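Local coordinates for D-galactonate dehydratase family member SEN1436 (Salmonella enterica subsp. enterica serovar Enteritidis, PDB 3TW9), which dehydrates D-gluconate to 2-dehydro-3-deoxy-D-gluconate with low activity in vitro, using one magnesium ion per subunit, at residues 289-300 with 311-322. Sequence-based numbering, arbitrary orientation.
Sequences RQQSSTPISMGE and LIDNRLIDYIRC
Parallel strands 296-298 and 319-320, joined through helix 305-313 as a beta-alpha-beta unit, pair where Met-298 N donates to Tyr-319 O (3.3 Å) and Arg-321 N to Met-298 O (2.9 Å). Ile-296 O accepts twice, from Asp-318 N and Tyr-319 N. At the N-terminal ends of the strands, Arg-289 bends back at chi2 (-76°) and chi3 and grips Asp-318 end-on, NH1 to OD2 (2.8 Å) and NH2 to OD1 (2.9 Å). The planes stand 49° apart, and NH2 reaches OD1 from above the carboxylate. NH2 also donates to Arg-315 O, while Leu-316 O lies over one guanidinium face. Asp-318 OD2 spends its anti lone pair on Ile-296 N (2.8 Å), tying salt bridge to strand. The unit is part of the modified (beta/alpha)-barrel of the enolase superfamily; on the sheet face turned to the helices, Met-298 CG packs crosswise on Ile-317 CG2 (3.6 Å). Inside the barrel, Ser-297 CB touches Tyr-319 CB and Arg-321 CG; the buried Ser-297 OG has no hydrogen-bond partner in the model. Beyond the strands' C-terminal ends, the magnesium ligand Glu-300 runs alongside Arg-321, which probably binds substrate, in a long salt bridge from OE1 to NH2 (3.4 Å). Salt bridges from Arg-321 NH2 to Glu-274, another magnesium ligand, and to Glu-377 probably hold the guanidinium in place.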
ATOM      1  N   ARG C 289     -14.484  18.161 -12.090  1.00 19.20           N
ATOM      2  CA  ARG C 289     -14.255  18.400 -10.645  1.00 20.81           C
ATOM      3  C   ARG C 289     -14.078  19.872 -10.231  1.00 19.75           C
ATOM      4  O   ARG C 289     -14.061  20.194  -9.038  1.00 18.92           O
ATOM      5  CB  ARG C 289     -13.103  17.518 -10.136  1.00 17.81           C
ATOM      6  CG  ARG C 289     -13.322  16.029 -10.358  1.00 19.09           C
ATOM      7  CD  ARG C 289     -14.303  15.452  -9.364  1.00 12.69           C
ATOM      8  NE  ARG C 289     -13.626  15.031  -8.159  1.00 17.17           N
ATOM      9  CZ  ARG C 289     -14.189  14.253  -7.232  1.00 16.81           C
ATOM     10  NH1 ARG C 289     -15.463  13.932  -7.329  1.00 17.49           N
ATOM     11  NH2 ARG C 289     -13.481  13.845  -6.178  1.00 15.19           N
ATOM     12  N   GLN C 290     -13.969  20.758 -11.227  1.00 18.21           N
ATOM     13  CA  GLN C 290     -14.054  22.207 -11.017  1.00 23.14           C
ATOM     14  C   GLN C 290     -15.495  22.667 -10.795  1.00 18.42           C
ATOM     15  O   GLN C 290     -15.724  23.775 -10.302  1.00 20.45           O
ATOM     16  CB  GLN C 290     -13.502  22.952 -12.221  1.00 22.20           C
ATOM     17  CG  GLN C 290     -12.011  22.815 -12.374  1.00 27.67           C
ATOM     18  CD  GLN C 290     -11.478  23.370 -13.713  1.00 30.45           C
ATOM     19  OE1 GLN C 290     -12.218  23.563 -14.704  1.00 32.50           O
ATOM     20  NE2 GLN C 290     -10.178  23.607 -13.748  1.00 41.55           N
ATOM     21  N   GLN C 291     -16.450  21.825 -11.173  1.00 18.78           N
ATOM     22  CA  GLN C 291     -17.839  22.243 -11.220  1.00 21.01           C
ATOM     23  C   GLN C 291     -18.814  21.447 -10.351  1.00 21.06           C
ATOM     24  O   GLN C 291     -19.734  22.035  -9.805  1.00 23.90           O
ATOM     25  CB  GLN C 291     -18.338  22.265 -12.655  1.00 25.84           C
ATOM     26  CG  GLN C 291     -17.584  23.258 -13.519  1.00 26.29           C
ATOM     27  CD  GLN C 291     -18.230  23.473 -14.865  1.00 23.00           C
ATOM     28  OE1 GLN C 291     -19.461  23.404 -14.994  1.00 21.30           O
ATOM     29  NE2 GLN C 291     -17.398  23.718 -15.896  1.00 18.69           N
ATOM     30  N   SER C 292     -18.650  20.125 -10.268  1.00 20.48           N
ATOM     31  CA  SER C 292     -19.630  19.286  -9.563  1.00 21.59           C
ATOM     32  C   SER C 292     -19.108  18.627  -8.286  1.00 19.29           C
ATOM     33  O   SER C 292     -17.930  18.285  -8.173  1.00 19.64           O
ATOM     34  CB  SER C 292     -20.227  18.213 -10.503  1.00 19.88           C
ATOM     35  OG  SER C 292     -21.260  17.452  -9.834  1.00 23.36           O
ATOM     36  N   SER C 293     -20.023  18.442  -7.341  1.00 17.98           N
ATOM     37  CA  SER C 293     -19.736  17.836  -6.052  1.00 18.64           C
ATOM     38  C   SER C 293     -20.522  16.546  -5.891  1.00 18.19           C
ATOM     39  O   SER C 293     -20.540  15.989  -4.805  1.00 18.27           O
ATOM     40  CB  SER C 293     -20.094  18.786  -4.910  1.00 18.57           C
ATOM     41  OG  SER C 293     -21.419  19.245  -5.041  1.00 20.29           O
ATOM     42  N   THR C 294     -21.158  16.084  -6.966  1.00 17.35           N
ATOM     43  CA  THR C 294     -21.737  14.709  -6.968  1.00 15.70           C
ATOM     44  C   THR C 294     -20.586  13.708  -6.856  1.00 19.55           C
ATOM     45  O   THR C 294     -19.635  13.829  -7.616  1.00 19.58           O
ATOM     46  CB  THR C 294     -22.524  14.461  -8.264  1.00 15.77           C
ATOM     47  OG1 THR C 294     -23.697  15.292  -8.247  1.00 19.29           O
ATOM     48  CG2 THR C 294     -22.915  13.005  -8.393  1.00 24.68           C
ATOM     49  N   PRO C 295     -20.642  12.728  -5.904  1.00 17.47           N
ATOM     50  CA  PRO C 295     -19.521  11.798  -5.769  1.00 18.31           C
ATOM     51  C   PRO C 295     -19.369  10.967  -7.032  1.00 18.41           C
ATOM     52  O   PRO C 295     -20.359  10.648  -7.694  1.00 20.72           O
ATOM     53  CB  PRO C 295     -19.935  10.879  -4.607  1.00 18.16           C
ATOM     54  CG  PRO C 295     -20.996  11.697  -3.877  1.00 17.69           C
ATOM     55  CD  PRO C 295     -21.719  12.419  -4.945  1.00 15.88           C
ATOM     56  N   ILE C 296     -18.119  10.696  -7.391  1.00 16.49           N
ATOM     57  CA  ILE C 296     -17.820  10.075  -8.680  1.00 18.83           C
ATOM     58  C   ILE C 296     -17.078   8.791  -8.454  1.00 20.40           C
ATOM     59  O   ILE C 296     -16.145   8.764  -7.659  1.00 20.45           O
ATOM     60  CB  ILE C 296     -16.892  10.982  -9.536  1.00 17.70           C
ATOM     61  CG1 ILE C 296     -17.577  12.289  -9.936  1.00 15.06           C
ATOM     62  CG2 ILE C 296     -16.363  10.234 -10.791  1.00 20.39           C
ATOM     63  CD1 ILE C 296     -18.924  12.133 -10.725  1.00 13.63           C
ATOM     64  N   SER C 297     -17.476   7.737  -9.153  1.00 19.59           N
ATOM     65  CA  SER C 297     -16.657   6.535  -9.235  1.00 16.34           C
ATOM     66  C   SER C 297     -16.243   6.239 -10.696  1.00 14.56           C
ATOM     67  O   SER C 297     -16.955   6.568 -11.671  1.00 15.98           O
ATOM     68  CB  SER C 297     -17.357   5.322  -8.610  1.00 18.66           C
ATOM     69  OG  SER C 297     -18.394   4.884  -9.454  1.00 17.52           O
ATOM     70  N   MET C 298     -15.087   5.590 -10.818  1.00 15.59           N
ATOM     71  CA  MET C 298     -14.496   5.320 -12.113  1.00 16.59           C
ATOM     72  C   MET C 298     -13.751   4.027 -11.978  1.00 16.93           C
ATOM     73  O   MET C 298     -13.139   3.753 -10.945  1.00 16.66           O
ATOM     74  CB  MET C 298     -13.451   6.409 -12.474  1.00 20.33           C
ATOM     75  CG  MET C 298     -13.985   7.652 -13.138  1.00 15.78           C
ATOM     76  SD  MET C 298     -14.769   7.402 -14.749  1.00 18.69           S
ATOM     77  CE  MET C 298     -13.354   6.774 -15.713  1.00 17.37           C
ATOM     78  N   GLY C 299     -13.738   3.246 -13.050  1.00 22.14           N
ATOM     79  CA  GLY C 299     -12.612   2.355 -13.185  1.00 14.18           C
ATOM     80  C   GLY C 299     -12.790   0.877 -13.422  1.00 18.35           C
ATOM     81  O   GLY C 299     -11.792   0.152 -13.486  1.00 17.16           O
ATOM     82  N   GLU C 300     -14.017   0.391 -13.584  1.00 20.81           N
ATOM     83  CA  GLU C 300     -14.144  -1.048 -13.850  1.00 12.73           C
ATOM     84  C   GLU C 300     -13.409  -1.471 -15.152  1.00 18.62           C
ATOM     85  O   GLU C 300     -12.984  -2.610 -15.264  1.00 22.45           O
ATOM     86  CB  GLU C 300     -15.602  -1.481 -13.876  1.00 18.22           C
ATOM     87  CG  GLU C 300     -16.381  -0.899 -15.004  1.00 19.22           C
ATOM     88  CD  GLU C 300     -17.861  -1.251 -14.966  1.00 30.25           C
ATOM     89  OE1 GLU C 300     -18.496  -1.209 -13.884  1.00 28.04           O
ATOM     90  OE2 GLU C 300     -18.390  -1.546 -16.050  1.00 21.54           O
ATOM     91  N   LEU C 311      -5.844  10.167 -11.665  1.00 21.50           N
ATOM     92  CA  LEU C 311      -7.156  10.432 -11.035  1.00 22.81           C
ATOM     93  C   LEU C 311      -7.062  10.434  -9.509  1.00 22.53           C
ATOM     94  O   LEU C 311      -7.637  11.303  -8.835  1.00 21.50           O
ATOM     95  CB  LEU C 311      -8.195   9.383 -11.477  1.00 18.59           C
ATOM     96  CG  LEU C 311      -8.443   9.355 -12.985  1.00 16.97           C
ATOM     97  CD1 LEU C 311      -9.577   8.378 -13.300  1.00 25.07           C
ATOM     98  CD2 LEU C 311      -8.778  10.739 -13.540  1.00 19.87           C
ATOM     99  N   ILE C 312      -6.340   9.463  -8.965  1.00 17.25           N
ATOM    100  CA  ILE C 312      -6.234   9.359  -7.499  1.00 19.45           C
ATOM    101  C   ILE C 312      -5.250  10.422  -6.966  1.00 21.83           C
ATOM    102  O   ILE C 312      -5.543  11.043  -5.945  1.00 22.31           O
ATOM    103  CB  ILE C 312      -5.947   7.914  -7.039  1.00 17.69           C
ATOM    104  CG1 ILE C 312      -7.158   7.039  -7.389  1.00 23.34           C
ATOM    105  CG2 ILE C 312      -5.756   7.836  -5.516  1.00 18.85           C
ATOM    106  CD1 ILE C 312      -6.923   5.607  -7.213  1.00 25.17           C
ATOM    107  N   ASP C 313      -4.164  10.680  -7.724  1.00 27.26           N
ATOM    108  CA  ASP C 313      -3.146  11.722  -7.426  1.00 24.89           C
ATOM    109  C   ASP C 313      -3.709  13.094  -7.284  1.00 20.61           C
ATOM    110  O   ASP C 313      -3.183  13.911  -6.497  1.00 20.43           O
ATOM    111  CB  ASP C 313      -1.997  11.771  -8.508  1.00 15.40           C
ATOM    112  CG  ASP C 313      -0.858  10.832  -8.175  1.00 20.58           C
ATOM    113  OD1 ASP C 313      -0.895  10.273  -7.091  1.00 34.87           O
ATOM    114  OD2 ASP C 313       0.058  10.656  -8.994  1.00 30.46           O
ATOM    115  N   ASN C 314      -4.764  13.367  -8.053  1.00 17.79           N
ATOM    116  CA  ASN C 314      -5.344  14.681  -8.093  1.00 18.60           C
ATOM    117  C   ASN C 314      -6.727  14.704  -7.492  1.00 20.32           C
ATOM    118  O   ASN C 314      -7.444  15.694  -7.644  1.00 19.95           O
ATOM    119  CB  ASN C 314      -5.380  15.199  -9.526  1.00 19.21           C
ATOM    120  CG  ASN C 314      -4.003  15.527 -10.037  1.00 25.74           C
ATOM    121  OD1 ASN C 314      -3.398  16.501  -9.595  1.00 24.82           O
ATOM    122  ND2 ASN C 314      -3.484  14.704 -10.941  1.00 24.03           N
ATOM    123  N   ARG C 315      -7.095  13.590  -6.851  1.00 16.34           N
ATOM    124  CA  ARG C 315      -8.390  13.466  -6.133  1.00 13.67           C
ATOM    125  C   ARG C 315      -9.581  13.801  -7.049  1.00 21.74           C
ATOM    126  O   ARG C 315     -10.484  14.577  -6.697  1.00 18.43           O
ATOM    127  CB  ARG C 315      -8.339  14.269  -4.817  1.00 17.05           C
ATOM    128  CG  ARG C 315      -7.363  13.593  -3.809  1.00 16.72           C
ATOM    129  CD  ARG C 315      -6.803  14.514  -2.726  1.00 24.90           C
ATOM    130  NE  ARG C 315      -5.966  15.566  -3.297  1.00 18.09           N
ATOM    131  CZ  ARG C 315      -4.772  15.378  -3.868  1.00 19.29           C
ATOM    132  NH1 ARG C 315      -4.187  14.183  -3.920  1.00 24.08           N
ATOM    133  NH2 ARG C 315      -4.141  16.415  -4.390  1.00 22.41           N
ATOM    134  N   LEU C 316      -9.562  13.219  -8.247  1.00 18.18           N
ATOM    135  CA  LEU C 316     -10.578  13.528  -9.278  1.00 19.54           C
ATOM    136  C   LEU C 316     -11.735  12.541  -9.256  1.00 16.45           C
ATOM    137  O   LEU C 316     -12.695  12.661 -10.019  1.00 18.16           O
ATOM    138  CB  LEU C 316      -9.929  13.524 -10.669  1.00 17.23           C
ATOM    139  CG  LEU C 316      -8.884  14.620 -10.916  1.00 19.77           C
ATOM    140  CD1 LEU C 316      -8.304  14.435 -12.300  1.00 21.56           C
ATOM    141  CD2 LEU C 316      -9.493  16.023 -10.783  1.00 21.58           C
ATOM    142  N   ILE C 317     -11.620  11.541  -8.389  1.00 18.11           N
ATOM    143  CA  ILE C 317     -12.704  10.595  -8.130  1.00 16.04           C
ATOM    144  C   ILE C 317     -12.781  10.352  -6.624  1.00 19.08           C
ATOM    145  O   ILE C 317     -11.829  10.639  -5.906  1.00 17.66           O
ATOM    146  CB  ILE C 317     -12.491   9.211  -8.826  1.00 18.81           C
ATOM    147  CG1 ILE C 317     -11.202   8.553  -8.350  1.00 17.25           C
ATOM    148  CG2 ILE C 317     -12.467   9.350 -10.341  1.00 19.53           C
ATOM    149  CD1 ILE C 317     -10.959   7.129  -8.910  1.00 17.09           C
ATOM    150  N   ASP C 318     -13.905   9.781  -6.187  1.00 16.13           N
ATOM    151  CA  ASP C 318     -14.147   9.479  -4.788  1.00 16.65           C
ATOM    152  C   ASP C 318     -14.208   7.961  -4.510  1.00 14.15           C
ATOM    153  O   ASP C 318     -14.040   7.541  -3.375  1.00 16.36           O
ATOM    154  CB  ASP C 318     -15.485  10.086  -4.424  1.00 19.08           C
ATOM    155  CG  ASP C 318     -15.525  11.549  -4.726  1.00 15.14           C
ATOM    156  OD1 ASP C 318     -14.700  12.276  -4.095  1.00 17.81           O
ATOM    157  OD2 ASP C 318     -16.311  11.929  -5.600  1.00 17.23           O
ATOM    158  N   TYR C 319     -14.408   7.168  -5.554  1.00 20.40           N
ATOM    159  CA  TYR C 319     -14.411   5.701  -5.468  1.00 21.75           C
ATOM    160  C   TYR C 319     -13.666   5.090  -6.638  1.00 17.41           C
ATOM    161  O   TYR C 319     -13.890   5.490  -7.787  1.00 17.58           O
ATOM    162  CB  TYR C 319     -15.851   5.116  -5.463  1.00 14.74           C
ATOM    163  CG  TYR C 319     -16.661   5.605  -4.336  1.00 13.07           C
ATOM    164  CD1 TYR C 319     -16.711   4.863  -3.132  1.00 18.02           C
ATOM    165  CD2 TYR C 319     -17.414   6.793  -4.439  1.00 17.33           C
ATOM    166  CE1 TYR C 319     -17.474   5.309  -2.075  1.00 21.54           C
ATOM    167  CE2 TYR C 319     -18.175   7.249  -3.353  1.00 19.94           C
ATOM    168  CZ  TYR C 319     -18.194   6.493  -2.187  1.00 20.73           C
ATOM    169  OH  TYR C 319     -18.945   6.921  -1.109  1.00 19.40           O
ATOM    170  N   ILE C 320     -12.851   4.077  -6.344  1.00 15.04           N
ATOM    171  CA  ILE C 320     -12.177   3.280  -7.400  1.00 15.29           C
ATOM    172  C   ILE C 320     -12.919   1.934  -7.641  1.00 12.18           C
ATOM    173  O   ILE C 320     -13.229   1.239  -6.692  1.00 18.28           O
ATOM    174  CB  ILE C 320     -10.644   3.142  -7.101  1.00 14.27           C
ATOM    175  CG1 ILE C 320      -9.847   2.524  -8.275  1.00 15.70           C
ATOM    176  CG2 ILE C 320     -10.319   2.491  -5.764  1.00 14.61           C
ATOM    177  CD1 ILE C 320      -9.846   3.381  -9.540  1.00 14.48           C
ATOM    178  N   ARG C 321     -13.181   1.622  -8.908  1.00 19.85           N
ATOM    179  CA  ARG C 321     -14.137   0.573  -9.312  1.00 13.95           C
ATOM    180  C   ARG C 321     -13.491  -0.600 -10.011  1.00 18.72           C
ATOM    181  O   ARG C 321     -14.187  -1.349 -10.679  1.00 16.21           O
ATOM    182  CB  ARG C 321     -15.191   1.187 -10.258  1.00 17.17           C
ATOM    183  CG  ARG C 321     -16.167   2.218  -9.612  1.00 15.83           C
ATOM    184  CD  ARG C 321     -17.302   1.489  -8.895  1.00 17.18           C
ATOM    185  NE  ARG C 321     -18.143   0.742  -9.831  1.00 18.66           N
ATOM    186  CZ  ARG C 321     -18.664  -0.485  -9.645  1.00 17.76           C
ATOM    187  NH1 ARG C 321     -18.409  -1.216  -8.555  1.00 22.44           N
ATOM    188  NH2 ARG C 321     -19.457  -0.984 -10.596  1.00 20.67           N
ATOM    189  N   CYS C 322     -12.176  -0.778  -9.883  1.00 21.81           N
ATOM    190  CA  CYS C 322     -11.499  -1.791 -10.726  1.00 16.97           C
ATOM    191  C   CYS C 322     -12.042  -3.186 -10.481  1.00 21.68           C
ATOM    192  O   CYS C 322     -12.504  -3.531  -9.377  1.00 19.82           O
ATOM    193  CB  CYS C 322      -9.985  -1.782 -10.523  1.00 17.19           C
ATOM    194  SG  CYS C 322      -9.277  -0.158 -10.932  1.00 17.83           S
TER